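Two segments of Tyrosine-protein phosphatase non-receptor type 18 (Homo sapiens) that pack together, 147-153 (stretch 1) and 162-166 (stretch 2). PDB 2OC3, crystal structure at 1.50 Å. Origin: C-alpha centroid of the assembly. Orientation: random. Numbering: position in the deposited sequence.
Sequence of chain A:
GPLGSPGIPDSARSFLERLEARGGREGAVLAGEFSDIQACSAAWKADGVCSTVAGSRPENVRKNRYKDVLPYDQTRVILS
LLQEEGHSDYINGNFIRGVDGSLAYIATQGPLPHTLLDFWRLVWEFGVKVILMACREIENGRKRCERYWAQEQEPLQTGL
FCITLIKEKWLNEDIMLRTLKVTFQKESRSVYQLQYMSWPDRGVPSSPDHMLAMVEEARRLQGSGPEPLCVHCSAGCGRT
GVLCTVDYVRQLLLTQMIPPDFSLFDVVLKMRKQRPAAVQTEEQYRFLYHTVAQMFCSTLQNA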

# COMPACT_ATOMS: atom_id res chain seq x y z
N ARG A 147 0.92 14.69 -7.29
CA ARG A 147 0.49 15.26 -6.02
C ARG A 147 -1.03 15.24 -6.00
O ARG A 147 -1.70 15.85 -6.87
CB ARG A 147 1.01 16.68 -5.84
CG ARG A 147 0.41 17.33 -4.63
CD ARG A 147 1.16 18.56 -4.23
NE ARG A 147 1.09 19.62 -5.23
CZ ARG A 147 0.07 20.47 -5.36
NH1 ARG A 147 -1.02 20.38 -4.61
NH2 ARG A 147 0.13 21.43 -6.30
N TYR A 148 -1.59 14.58 -5.00
CA TYR A 148 -3.02 14.52 -4.77
C TYR A 148 -3.47 15.22 -3.51
O TYR A 148 -4.68 15.25 -3.23
CB TYR A 148 -3.46 13.08 -4.77
CG TYR A 148 -2.73 12.20 -3.77
CD1 TYR A 148 -3.12 12.16 -2.41
CD2 TYR A 148 -1.68 11.36 -4.17
CE1 TYR A 148 -2.49 11.37 -1.49
CE2 TYR A 148 -1.01 10.56 -3.22
CZ TYR A 148 -1.45 10.55 -1.89
OH TYR A 148 -0.86 9.73 -0.97
N TRP A 149 -2.52 15.73 -2.75
CA TRP A 149 -2.76 16.48 -1.50
C TRP A 149 -2.61 17.97 -1.79
O TRP A 149 -1.99 18.38 -2.78
CB TRP A 149 -1.80 16.02 -0.42
CG TRP A 149 -0.36 16.21 -0.76
CD1 TRP A 149 0.39 17.29 -0.49
CD2 TRP A 149 0.50 15.28 -1.48
NE1 TRP A 149 1.65 17.14 -0.99
CE2 TRP A 149 1.75 15.91 -1.61
CE3 TRP A 149 0.34 14.00 -2.03
CZ2 TRP A 149 2.82 15.32 -2.21
CZ3 TRP A 149 1.42 13.42 -2.67
CH2 TRP A 149 2.64 14.08 -2.78
N ALA A 150 -3.20 18.77 -0.91
CA ALA A 150 -3.21 20.22 -1.03
C ALA A 150 -1.97 20.77 -0.38
O ALA A 150 -1.31 20.11 0.43
CB ALA A 150 -4.45 20.80 -0.37
N GLN A 151 -1.63 21.99 -0.79
CA GLN A 151 -0.53 22.72 -0.18
C GLN A 151 -1.07 23.89 0.64
O GLN A 151 -2.26 24.20 0.59
CB GLN A 151 0.48 23.15 -1.25
CG GLN A 151 1.20 21.91 -1.81
CD GLN A 151 2.25 22.18 -2.87
OE1 GLN A 151 3.27 21.49 -2.92
NE2 GLN A 151 1.99 23.15 -3.75
N GLU A 152 -0.20 24.48 1.44
CA GLU A 152 -0.60 25.54 2.37
C GLU A 152 -1.29 26.67 1.63
O GLU A 152 -0.75 27.18 0.64
CB GLU A 152 0.61 26.07 3.15
CG GLU A 152 0.28 27.20 4.12
N GLN A 153 -2.49 27.02 2.07
CA GLN A 153 -3.29 28.06 1.44
C GLN A 153 -3.52 27.84 -0.06
O GLN A 153 -3.71 28.79 -0.81
CB GLN A 153 -2.66 29.44 1.69
CG GLN A 153 -2.57 29.82 3.17
CD GLN A 153 -1.84 31.12 3.39
OE1 GLN A 153 -0.95 31.50 2.61
NE2 GLN A 153 -2.20 31.83 4.45
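Stretch 2 (162-166) CITLI

Two segments of a chain can pack closely without pairing as neighbouring strands, through apolar contacts and water-mediated links. The contact between residues 147-153 and 162-166 of this phosphatase is a compact example. Stretch 2 is part of a strand that extends beyond both of its ends, whereas stretch 1 has no regular helix or strand, although Trp149, Ala150 and Gln151 adopt extended backbone angles. The nearest CA atoms are those of Ala150 and Leu165, 5.2 Å apart. The two segments run obliquely in broadly the same sense, with Tyr148 and Trp149 near Ile163 and Glu152 near Leu165.

Side-chain packing is built around Ala150, Ile163 and Leu165. In the alternation usual for a strand, Ile163 and Leu165 point toward stretch 1, while the intervening Thr164 points away. Ala150, buried and pointing toward the strand, sits between the two: its CB is 4.3 Å from Ile163 CG2 and 4.2 Å from Leu165 CB. Ala150 CB also lies close to the strand backbone, 3.2 Å from Ile163 O, 3.9 Å from Thr164 CA and 3.6 Å from Leu165 N. Around this centre the strand side chains meet the loop mainly along its backbone. Ile163 CG1 lies 4.0 Å from Tyr148 O, and Ile163 CG2 lies 4.3 Å from Trp149 CA. Leu165, with chi1 t and chi2 p, places CD2 3.9 Å from Gln151 C and 3.6 Å from Glu152 N. The CA-to-CB bonds of Gln151 and Glu152 point away from the strand, and the closest approaches of Leu165 to these two residues are to main-chain atoms.

No direct hydrogen bond joins the modelled atoms of the two stretches, but two waters link their backbones. One water donates to Gln151 O and accepts from Leu165 N, each at 2.9 Å from the water oxygen. A second water accepts from Gln153 N at 3.1 Å and donates to Leu165 O at 2.7 Å, both measured from its oxygen. Both backbone polar groups of Leu165 are thus linked to the loop through solvent. Ala150 N is buried by the contact and has no partner in the model.

Within stretch 1, Arg147 NH1 donates to Trp149 O at 2.9 Å, tying the side chain back to the loop just before Ala150. The example combines close apolar packing with polar links that water supplies.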

# COMPACT_ATOMS: atom_id res chain seq x y z
N CYS A 162 -12.66 18.56 -3.06
CA CYS A 162 -11.87 19.69 -2.67
C CYS A 162 -11.02 19.23 -1.50
O CYS A 162 -11.58 18.83 -0.46
CB CYS A 162 -12.78 20.86 -2.30
SG CYS A 162 -11.82 22.29 -1.76
N ILE A 163 -9.71 19.24 -1.70
CA ILE A 163 -8.76 18.82 -0.69
C ILE A 163 -8.10 20.06 -0.08
O ILE A 163 -7.60 20.91 -0.82
CB ILE A 163 -7.64 17.91 -1.28
CG1 ILE A 163 -8.24 16.91 -2.30
CG2 ILE A 163 -6.83 17.22 -0.16
CD1 ILE A 163 -9.21 15.94 -1.69
N THR A 164 -8.14 20.16 1.25
CA THR A 164 -7.54 21.27 1.99
C THR A 164 -6.50 20.76 2.97
O THR A 164 -6.71 19.76 3.63
CB THR A 164 -8.62 22.03 2.75
OG1 THR A 164 -9.59 22.53 1.82
CG2 THR A 164 -8.05 23.19 3.52
N LEU A 165 -5.37 21.44 3.03
CA LEU A 165 -4.35 21.13 3.99
C LEU A 165 -4.61 21.82 5.34
O LEU A 165 -4.65 23.07 5.43
CB LEU A 165 -2.96 21.52 3.46
CG LEU A 165 -1.79 21.11 4.33
CD1 LEU A 165 -1.58 19.58 4.36
CD2 LEU A 165 -0.52 21.79 3.83
N ILE A 166 -4.80 21.00 6.36
CA ILE A 166 -4.99 21.51 7.73
C ILE A 166 -3.66 21.67 8.47
O ILE A 166 -3.45 22.67 9.14
CB ILE A 166 -5.92 20.58 8.55
CG1 ILE A 166 -7.26 20.39 7.86
CG2 ILE A 166 -6.11 21.08 9.98
CD1 ILE A 166 -8.04 21.69 7.55
O HOH W 1 -5.00 23.82 1.39
O HOH W 2 -3.43 25.33 4.45